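Local coordinates for protein ADP-ribosylating toxin CARDS (Mycoplasma pneumoniae, PDB 4TLV) that transfers ADP-ribose from NAD(+) to multiple target proteins in vitro and causes vacuolation of mammalian cells, acting as the main virulence factor of its bacterium, at residues A[480-485]-A[492-497]; A[517-520]-A[524-527]; A[136-141]-A[195-200]. All coordinates share one frame; numbering follows the deposited sequence.

Interaction 1: residues A[480-485]-A[492-497]; sequences SKIFFV and FFLHNK
F483 and F493 form an antiparallel non-hydrogen-bonded pair beside the hydrogen-bonded pair of F484 and F492, where residues 481-485 and 492-495 of a hairpin run at 139° to each other. F484 N gives its hydrogen to F492 O at 2.7 Å; F492 N answers to F484 O, and L494 N bonds to I482 O. Beyond that point the strands diverge, and a water takes over: it accepts from I482 N and probably donates to L494 O.

The non-hydrogen-bonded pair fits methylene against ring across the strands. F483 CB sits over one face of the F493 ring, 3.8 Å from its centroid. With chi1 at 64°, F483 CG lies between backbone N and carbonyl carbon, which sends its ring off alongside, inclined at 46° to that of F493. K481 crosses the same ring obliquely, CE 3.7 Å from F493 CE2, before its bent chain delivers NZ to the carbonyls of E518 and M516. I482 and L494 lie side by side, CB to CB 4.0 Å.

Within the beta-trefoil D3 domain, strand 473-476 flanks strand 481-485, strand 506-512 flanks 490-495, and W526 of strand 526-529 packs on I482.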
loop_
_atom_site.group_PDB
_atom_site.type_symbol
_atom_site.label_atom_id
_atom_site.label_comp_id
_atom_site.label_asym_id
_atom_site.label_seq_id
_atom_site.Cartn_x
_atom_site.Cartn_y
_atom_site.Cartn_z
ATOM N N SER A 480 2.932 -8.977 -12.458
ATOM C CA SER A 480 2.542 -8.066 -13.545
ATOM C C SER A 480 1.360 -8.549 -14.390
ATOM O O SER A 480 1.209 -8.126 -15.536
ATOM C CB SER A 480 3.738 -7.750 -14.471
ATOM O OG SER A 480 4.811 -7.145 -13.762
ATOM N N LYS A 481 0.523 -9.426 -13.841
ATOM C CA LYS A 481 -0.673 -9.858 -14.563
ATOM C C LYS A 481 -1.853 -8.916 -14.283
ATOM O O LYS A 481 -1.886 -8.212 -13.259
ATOM C CB LYS A 481 -1.025 -11.320 -14.226
ATOM C CG LYS A 481 0.074 -12.326 -14.583
ATOM C CD LYS A 481 -0.457 -13.757 -14.606
ATOM C CE LYS A 481 -0.839 -14.216 -13.207
ATOM N NZ LYS A 481 0.387 -14.312 -12.369
ATOM N N ILE A 482 -2.791 -8.860 -15.221
ATOM C CA ILE A 482 -4.003 -8.075 -15.048
ATOM C C ILE A 482 -5.174 -9.042 -14.977
ATOM O O ILE A 482 -5.279 -9.941 -15.812
ATOM C CB ILE A 482 -4.203 -7.091 -16.214
ATOM C CG1 ILE A 482 -3.186 -5.949 -16.086
ATOM C CG2 ILE A 482 -5.617 -6.508 -16.222
ATOM C CD1 ILE A 482 -3.084 -5.059 -17.320
ATOM N N PHE A 483 -6.050 -8.862 -13.989
ATOM C CA PHE A 483 -7.169 -9.793 -13.829
ATOM C C PHE A 483 -8.503 -9.124 -13.510
ATOM O O PHE A 483 -8.559 -8.009 -12.980
ATOM C CB PHE A 483 -6.824 -10.938 -12.848
ATOM C CG PHE A 483 -6.556 -10.496 -11.416
ATOM C CD1 PHE A 483 -5.271 -10.193 -10.989
ATOM C CD2 PHE A 483 -7.591 -10.435 -10.486
ATOM C CE1 PHE A 483 -5.024 -9.813 -9.651
ATOM C CE2 PHE A 483 -7.353 -10.072 -9.164
ATOM C CZ PHE A 483 -6.062 -9.765 -8.747
ATOM N N PHE A 484 -9.574 -9.827 -13.861
ATOM C CA PHE A 484 -10.948 -9.362 -13.744
ATOM C C PHE A 484 -11.621 -10.354 -12.797
ATOM O O PHE A 484 -11.637 -11.552 -13.066
ATOM C CB PHE A 484 -11.589 -9.440 -15.142
ATOM C CG PHE A 484 -12.994 -8.915 -15.238
ATOM C CD1 PHE A 484 -14.035 -9.506 -14.534
ATOM C CD2 PHE A 484 -13.294 -7.881 -16.128
ATOM C CE1 PHE A 484 -15.348 -9.031 -14.662
ATOM C CE2 PHE A 484 -14.598 -7.406 -16.269
ATOM C CZ PHE A 484 -15.628 -7.981 -15.529
ATOM N N VAL A 485 -12.156 -9.869 -11.684
ATOM C CA VAL A 485 -12.804 -10.753 -10.723
ATOM C C VAL A 485 -14.301 -10.762 -10.988
ATOM O O VAL A 485 -14.992 -9.791 -10.714
ATOM C CB VAL A 485 -12.543 -10.328 -9.259
ATOM C CG1 VAL A 485 -13.273 -11.256 -8.283
ATOM C CG2 VAL A 485 -11.034 -10.311 -8.962
ATOM N N PHE A 492 -10.406 -14.015 -14.162
ATOM C CA PHE A 492 -9.920 -14.094 -15.542
ATOM C C PHE A 492 -8.784 -13.116 -15.798
ATOM O O PHE A 492 -8.865 -11.959 -15.380
ATOM C CB PHE A 492 -11.064 -13.795 -16.519
ATOM C CG PHE A 492 -12.223 -14.745 -16.389
ATOM C CD1 PHE A 492 -13.170 -14.568 -15.390
ATOM C CD2 PHE A 492 -12.354 -15.817 -17.252
ATOM C CE1 PHE A 492 -14.238 -15.436 -15.271
ATOM C CE2 PHE A 492 -13.415 -16.699 -17.127
ATOM C CZ PHE A 492 -14.351 -16.511 -16.133
ATOM N N PHE A 493 -7.765 -13.575 -16.524
ATOM C CA PHE A 493 -6.525 -12.820 -16.751
ATOM C C PHE A 493 -6.367 -12.346 -18.199
ATOM O O PHE A 493 -6.689 -13.075 -19.151
ATOM C CB PHE A 493 -5.330 -13.689 -16.376
ATOM C CG PHE A 493 -5.279 -14.041 -14.909
ATOM C CD1 PHE A 493 -6.060 -15.071 -14.396
ATOM C CD2 PHE A 493 -4.474 -13.319 -14.045
ATOM C CE1 PHE A 493 -6.016 -15.386 -13.035
ATOM C CE2 PHE A 493 -4.427 -13.617 -12.688
ATOM C CZ PHE A 493 -5.196 -14.658 -12.181
ATOM N N LEU A 494 -5.850 -11.136 -18.354
ATOM C CA LEU A 494 -5.714 -10.503 -19.664
ATOM C C LEU A 494 -4.567 -11.159 -20.403
ATOM O O LEU A 494 -3.440 -11.213 -19.900
ATOM C CB LEU A 494 -5.467 -8.993 -19.498
ATOM C CG LEU A 494 -5.336 -8.178 -20.797
ATOM C CD1 LEU A 494 -6.630 -8.278 -21.603
ATOM C CD2 LEU A 494 -5.008 -6.738 -20.497
ATOM N N HIS A 495 -4.854 -11.692 -21.589
ATOM C CA HIS A 495 -3.875 -12.478 -22.329
ATOM C C HIS A 495 -3.610 -11.927 -23.738
ATOM O O HIS A 495 -4.543 -11.706 -24.517
ATOM C CB HIS A 495 -4.339 -13.943 -22.424
ATOM C CG HIS A 495 -3.370 -14.842 -23.125
ATOM N ND1 HIS A 495 -3.693 -15.531 -24.273
ATOM C CD2 HIS A 495 -2.084 -15.165 -22.845
ATOM C CE1 HIS A 495 -2.653 -16.244 -24.670
ATOM N NE2 HIS A 495 -1.662 -16.039 -23.820
ATOM N N ASN A 496 -2.336 -11.734 -24.066
ATOM C CA ASN A 496 -1.953 -11.268 -25.395
ATOM C C ASN A 496 -1.878 -12.462 -26.340
ATOM O O ASN A 496 -1.416 -13.510 -25.939
ATOM C CB ASN A 496 -0.587 -10.584 -25.339
ATOM C CG ASN A 496 0.020 -10.372 -26.723
ATOM O OD1 ASN A 496 -0.527 -9.429 -27.455
ATOM N ND2 ASN A 496 0.969 -11.055 -27.121
ATOM N N LYS A 497 -2.336 -12.308 -27.580
ATOM C CA LYS A 497 -2.241 -13.406 -28.563
ATOM C C LYS A 497 -1.290 -13.050 -29.707
ATOM O O LYS A 497 -0.759 -13.929 -30.393
ATOM C CB LYS A 497 -3.617 -13.737 -29.140
ATOM C CG LYS A 497 -4.608 -14.249 -28.112
ATOM C CD LYS A 497 -6.031 -14.256 -28.661
ATOM C CE LYS A 497 -6.185 -15.244 -29.800
ATOM N NZ LYS A 497 -7.629 -15.568 -30.043
HETATM O O HOH W 1 -2.574 -11.035 -17.179
#

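Interaction 2: residues A[517-520]-A[524-527]; sequences NEDK and FKWY
K525 lays the end of its side chain over D519, crossing the aspartate side chain at about a right angle, so that one ammonium group meets both the main-chain carbonyl and the carboxylate of the same residue. K525 NZ is 2.7 Å from D519 O, a hydrogen bond, and 3.1 Å from D519 OD1, a salt bridge that is also hydrogen-bonded. Neither acceptor is used in its own plane: the nitrogen stands 58° out of the carbonyl plane and 64° out of the carboxylate plane. D519 can offer O and OD1 together because its CG lies beside the carbonyl carbon (chi1 -166°), while the lysine is extended from CG outward and spans the gap at full length. A water closes a small ring, accepting from K525 NZ at 2.7 Å and donating to D519 OD1 at 3.1 Å, so three bonds grip the ammonium group. K525 CE adds a close approach of 3.3 Å to D519 O.

The setting is the beta-trefoil D3 domain, where the loop after strand 506-512 must turn back into strand 526-529; the lysine at the entry to that strand ties it to the loop just left behind. Within the turn, E518 turns its carboxylate back to the backbone that follows, and K520 N meets E518 OE2 from above the carboxylate plane at 2.8 Å. The same oxygen also accepts from D521 N, while OE1 is hydrogen-bonded to H514 NE2.

D519 stands between two cationic groups, a setting expected to favour its charged form. Its second carboxylate oxygen, OD2, forms a salt bridge with R123, which belongs to helix 115-126 of the mono-ADP-ribosyltransferase domain.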
loop_
_atom_site.group_PDB
_atom_site.type_symbol
_atom_site.label_atom_id
_atom_site.label_comp_id
_atom_site.label_asym_id
_atom_site.label_seq_id
_atom_site.Cartn_x
_atom_site.Cartn_y
_atom_site.Cartn_z
ATOM N N ASN A 517 -0.408 -17.625 -9.429
ATOM C CA ASN A 517 1.013 -17.723 -9.096
ATOM C C ASN A 517 1.938 -17.859 -10.307
ATOM O O ASN A 517 3.153 -17.778 -10.162
ATOM C CB ASN A 517 1.286 -18.935 -8.198
ATOM C CG ASN A 517 0.395 -18.980 -6.968
ATOM O OD1 ASN A 517 -0.211 -20.018 -6.651
ATOM N ND2 ASN A 517 0.325 -17.874 -6.264
ATOM N N GLU A 518 1.379 -18.131 -11.479
ATOM C CA GLU A 518 2.222 -18.376 -12.650
ATOM C C GLU A 518 2.981 -17.092 -13.036
ATOM O O GLU A 518 2.399 -16.011 -13.088
ATOM C CB GLU A 518 1.395 -18.944 -13.814
ATOM C CG GLU A 518 2.246 -19.477 -14.957
ATOM C CD GLU A 518 2.754 -18.366 -15.852
ATOM O OE1 GLU A 518 2.022 -17.363 -16.034
ATOM O OE2 GLU A 518 3.886 -18.493 -16.366
ATOM N N ASP A 519 4.285 -17.213 -13.277
ATOM C CA ASP A 519 5.142 -16.032 -13.330
ATOM C C ASP A 519 6.157 -16.056 -14.469
ATOM O O ASP A 519 7.133 -15.325 -14.429
ATOM C CB ASP A 519 5.890 -15.880 -11.989
ATOM C CG ASP A 519 6.541 -14.510 -11.827
ATOM O OD1 ASP A 519 6.005 -13.520 -12.358
ATOM O OD2 ASP A 519 7.593 -14.427 -11.167
ATOM N N LYS A 520 5.944 -16.890 -15.482
ATOM C CA LYS A 520 6.939 -16.969 -16.549
ATOM C C LYS A 520 6.415 -16.459 -17.888
ATOM O O LYS A 520 7.136 -15.793 -18.628
ATOM C CB LYS A 520 7.472 -18.402 -16.705
ATOM C CG LYS A 520 8.750 -18.463 -17.546
ATOM C CD LYS A 520 9.204 -19.886 -17.841
ATOM C CE LYS A 520 10.414 -19.874 -18.777
ATOM N NZ LYS A 520 10.759 -21.231 -19.303
ATOM N N PHE A 524 1.016 -12.941 -20.452
ATOM C CA PHE A 524 0.058 -12.543 -19.419
ATOM C C PHE A 524 0.594 -11.352 -18.616
ATOM O O PHE A 524 -0.061 -10.908 -17.665
ATOM C CB PHE A 524 -0.207 -13.692 -18.436
ATOM C CG PHE A 524 -1.113 -14.782 -18.974
ATOM C CD1 PHE A 524 -2.489 -14.651 -18.908
ATOM C CD2 PHE A 524 -0.579 -15.951 -19.492
ATOM C CE1 PHE A 524 -3.324 -15.653 -19.382
ATOM C CE2 PHE A 524 -1.405 -16.963 -19.970
ATOM C CZ PHE A 524 -2.776 -16.815 -19.913
ATOM N N LYS A 525 1.785 -10.869 -18.977
ATOM C CA LYS A 525 2.417 -9.743 -18.265
ATOM C C LYS A 525 2.283 -8.399 -18.981
ATOM O O LYS A 525 2.563 -8.295 -20.180
ATOM C CB LYS A 525 3.893 -10.057 -17.988
ATOM C CG LYS A 525 4.084 -11.333 -17.173
ATOM C CD LYS A 525 5.490 -11.446 -16.646
ATOM C CE LYS A 525 5.592 -12.632 -15.683
ATOM N NZ LYS A 525 6.998 -12.805 -15.258
ATOM N N TRP A 526 1.888 -7.367 -18.228
ATOM C CA TRP A 526 1.628 -6.042 -18.783
ATOM C C TRP A 526 2.287 -4.952 -17.939
ATOM O O TRP A 526 2.545 -5.145 -16.751
ATOM C CB TRP A 526 0.122 -5.785 -18.853
ATOM C CG TRP A 526 -0.598 -6.824 -19.619
ATOM C CD1 TRP A 526 -1.050 -8.027 -19.150
ATOM C CD2 TRP A 526 -0.930 -6.781 -21.007
ATOM N NE1 TRP A 526 -1.645 -8.736 -20.167
ATOM C CE2 TRP A 526 -1.593 -7.990 -21.318
ATOM C CE3 TRP A 526 -0.740 -5.835 -22.021
ATOM C CZ2 TRP A 526 -2.070 -8.277 -22.602
ATOM C CZ3 TRP A 526 -1.220 -6.121 -23.306
ATOM C CH2 TRP A 526 -1.870 -7.332 -23.579
ATOM N N TYR A 527 2.553 -3.807 -18.558
ATOM C CA TYR A 527 3.060 -2.654 -17.813
ATOM C C TYR A 527 2.456 -1.365 -18.344
ATOM O O TYR A 527 1.943 -1.319 -19.470
ATOM C CB TYR A 527 4.592 -2.601 -17.848
ATOM C CG TYR A 527 5.158 -2.370 -19.229
ATOM C CD1 TYR A 527 5.308 -3.423 -20.128
ATOM C CD2 TYR A 527 5.541 -1.096 -19.639
ATOM C CE1 TYR A 527 5.835 -3.206 -21.409
ATOM C CE2 TYR A 527 6.065 -0.869 -20.909
ATOM C CZ TYR A 527 6.207 -1.928 -21.786
ATOM O OH TYR A 527 6.725 -1.696 -23.044
HETATM O O HOH W 2 7.513 -11.008 -13.249
#

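Interaction 3: residues A[136-141]-A[195-200]; sequences FTDGPI and QPWLPT
W197 presents its indole to two partners: F136 comes at a face and D138 at the edge. W197 CG lies opposite its backbone N (chi1 -178°), which carries the indole out toward strand 134-138. The phenyl ring of F136 points its edge at the five-membered ring in an edge-to-face pair, with centroids 5.3 Å apart and planes at 71°. The leading atom is F136 CZ, 3.6 Å from W197 CB. On the opposite face of the indole lies the backbone nitrogen of P199.

At the edge, D138 OD2 lies in the plane of the indole and takes the hydrogen of W197 NE1 at 3.1 Å, a nearly straight bond of 167°. The carboxylate is turned nearly perpendicular to the ring, and the N-H arrives from above the carboxylate plane.

F49 and Y90, from the strands on either side of strand 134-138, also meet W197 edge to face, so this loop of the mono-ADP-ribosyltransferase domain is fastened to its three-stranded sheet through an aromatic cluster. Because D138 OD2 also forms a salt bridge with R33, which in turn binds the carbonyl of P199, the one oxygen satisfies a buried indole N-H while the arginine probably balances its charge.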
loop_
_atom_site.group_PDB
_atom_site.type_symbol
_atom_site.label_atom_id
_atom_site.label_comp_id
_atom_site.label_asym_id
_atom_site.label_seq_id
_atom_site.Cartn_x
_atom_site.Cartn_y
_atom_site.Cartn_z
ATOM N N PHE A 136 10.346 10.492 -1.478
ATOM C CA PHE A 136 11.693 10.900 -1.122
ATOM C C PHE A 136 11.931 12.311 -1.619
ATOM O O PHE A 136 11.336 12.728 -2.618
ATOM C CB PHE A 136 12.749 9.921 -1.658
ATOM C CG PHE A 136 12.836 9.850 -3.168
ATOM C CD1 PHE A 136 11.998 9.001 -3.888
ATOM C CD2 PHE A 136 13.784 10.598 -3.862
ATOM C CE1 PHE A 136 12.082 8.911 -5.271
ATOM C CE2 PHE A 136 13.874 10.505 -5.256
ATOM C CZ PHE A 136 13.020 9.652 -5.952
ATOM N N THR A 137 12.782 13.055 -0.914
ATOM C CA THR A 137 13.115 14.405 -1.361
ATOM C C THR A 137 14.459 14.345 -2.061
ATOM O O THR A 137 15.337 13.550 -1.691
ATOM C CB THR A 137 13.175 15.410 -0.209
ATOM O OG1 THR A 137 14.233 15.043 0.680
ATOM C CG2 THR A 137 11.850 15.413 0.560
ATOM N N ASP A 138 14.593 15.157 -3.101
ATOM C CA ASP A 138 15.820 15.210 -3.874
ATOM C C ASP A 138 16.628 16.274 -3.152
ATOM O O ASP A 138 16.618 17.453 -3.527
ATOM C CB ASP A 138 15.494 15.611 -5.316
ATOM C CG ASP A 138 16.661 15.424 -6.269
ATOM O OD1 ASP A 138 17.776 15.068 -5.811
ATOM O OD2 ASP A 138 16.454 15.634 -7.483
ATOM N N GLY A 139 17.260 15.864 -2.060
ATOM C CA GLY A 139 18.044 16.769 -1.231
ATOM C C GLY A 139 17.411 17.204 0.079
ATOM O O GLY A 139 16.367 16.682 0.492
ATOM N N PRO A 140 18.039 18.177 0.747
ATOM C CA PRO A 140 17.644 18.640 2.080
ATOM C C PRO A 140 16.215 19.175 2.147
ATOM O O PRO A 140 15.688 19.710 1.168
ATOM C CB PRO A 140 18.615 19.809 2.353
ATOM C CG PRO A 140 19.767 19.564 1.451
ATOM C CD PRO A 140 19.192 18.930 0.223
ATOM N N ILE A 141 15.611 19.055 3.321
ATOM C CA ILE A 141 14.285 19.605 3.555
ATOM C C ILE A 141 14.435 20.813 4.459
ATOM O O ILE A 141 14.987 20.691 5.544
ATOM C CB ILE A 141 13.354 18.576 4.240
ATOM C CG1 ILE A 141 13.167 17.350 3.341
ATOM C CG2 ILE A 141 11.984 19.219 4.550
ATOM C CD1 ILE A 141 12.323 16.246 3.986
ATOM N N GLN A 195 5.227 14.030 -10.974
ATOM C CA GLN A 195 6.003 13.303 -11.982
ATOM C C GLN A 195 6.945 12.277 -11.375
ATOM O O GLN A 195 7.401 12.435 -10.246
ATOM C CB GLN A 195 6.848 14.277 -12.797
ATOM C CG GLN A 195 6.167 15.568 -13.137
ATOM C CD GLN A 195 5.704 15.584 -14.544
ATOM O OE1 GLN A 195 6.391 16.101 -15.423
ATOM N NE2 GLN A 195 4.522 15.032 -14.783
ATOM N N PRO A 196 7.269 11.230 -12.145
ATOM C CA PRO A 196 8.302 10.278 -11.722
ATOM C C PRO A 196 9.646 10.977 -11.732
ATOM O O PRO A 196 9.912 11.851 -12.583
ATOM C CB PRO A 196 8.291 9.197 -12.811
ATOM C CG PRO A 196 7.396 9.670 -13.881
ATOM C CD PRO A 196 6.715 10.938 -13.479
ATOM N N TRP A 197 10.497 10.606 -10.787
ATOM C CA TRP A 197 11.818 11.217 -10.682
ATOM C C TRP A 197 12.775 10.694 -11.757
ATOM O O TRP A 197 12.783 9.504 -12.063
ATOM C CB TRP A 197 12.422 10.906 -9.314
ATOM C CG TRP A 197 13.747 11.535 -9.130
ATOM C CD1 TRP A 197 14.001 12.822 -8.725
ATOM C CD2 TRP A 197 15.024 10.915 -9.333
ATOM N NE1 TRP A 197 15.364 13.036 -8.675
ATOM C CE2 TRP A 197 16.013 11.885 -9.041
ATOM C CE3 TRP A 197 15.429 9.642 -9.738
ATOM C CZ2 TRP A 197 17.375 11.614 -9.133
ATOM C CZ3 TRP A 197 16.794 9.374 -9.832
ATOM C CH2 TRP A 197 17.741 10.360 -9.534
ATOM N N LEU A 198 13.587 11.588 -12.313
ATOM C CA LEU A 198 14.745 11.213 -13.126
ATOM C C LEU A 198 15.812 12.226 -12.743
ATOM O O LEU A 198 15.485 13.312 -12.284
ATOM C CB LEU A 198 14.440 11.328 -14.628
ATOM C CG LEU A 198 13.607 10.188 -15.237
ATOM C CD1 LEU A 198 13.436 10.411 -16.728
ATOM C CD2 LEU A 198 14.230 8.822 -14.963
ATOM N N PRO A 199 17.089 11.878 -12.939
ATOM C CA PRO A 199 18.196 12.691 -12.423
ATOM C C PRO A 199 18.503 13.946 -13.232
ATOM O O PRO A 199 19.208 14.813 -12.708
ATOM C CB PRO A 199 19.390 11.730 -12.510
ATOM C CG PRO A 199 19.059 10.859 -13.661
ATOM C CD PRO A 199 17.567 10.598 -13.495
ATOM N N THR A 200 18.010 14.035 -14.470
ATOM C CA THR A 200 18.361 15.158 -15.341
ATOM C C THR A 200 17.097 15.847 -15.860
ATOM O O THR A 200 16.011 15.279 -15.804
ATOM C CB THR A 200 19.233 14.676 -16.532
ATOM O OG1 THR A 200 18.470 13.797 -17.348
ATOM C CG2 THR A 200 20.470 13.937 -16.044
#

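Along the chain, interaction 3 closes first, in the mono-ADP-ribosyltransferase domain, followed by interactions 1 and 2 in D3. The latter two are neighbours, with centres 8 Å apart and elements in one antiparallel sheet. They touch: S480 O is 2.9 Å from W526 N, and the rings of H495 and F524 meet, so the hairpin packs directly against the loop leading into strand 526-529. Interaction 3 is remote, its centre 33 Å from that of interaction 1 and 30 Å from that of interaction 2, with nearest atoms about 17 and 12 Å away. All three border the interface of the enzymatic domain with D3: S480 bonds to R126, D519 to R123, and Q195 and P196 touch R530.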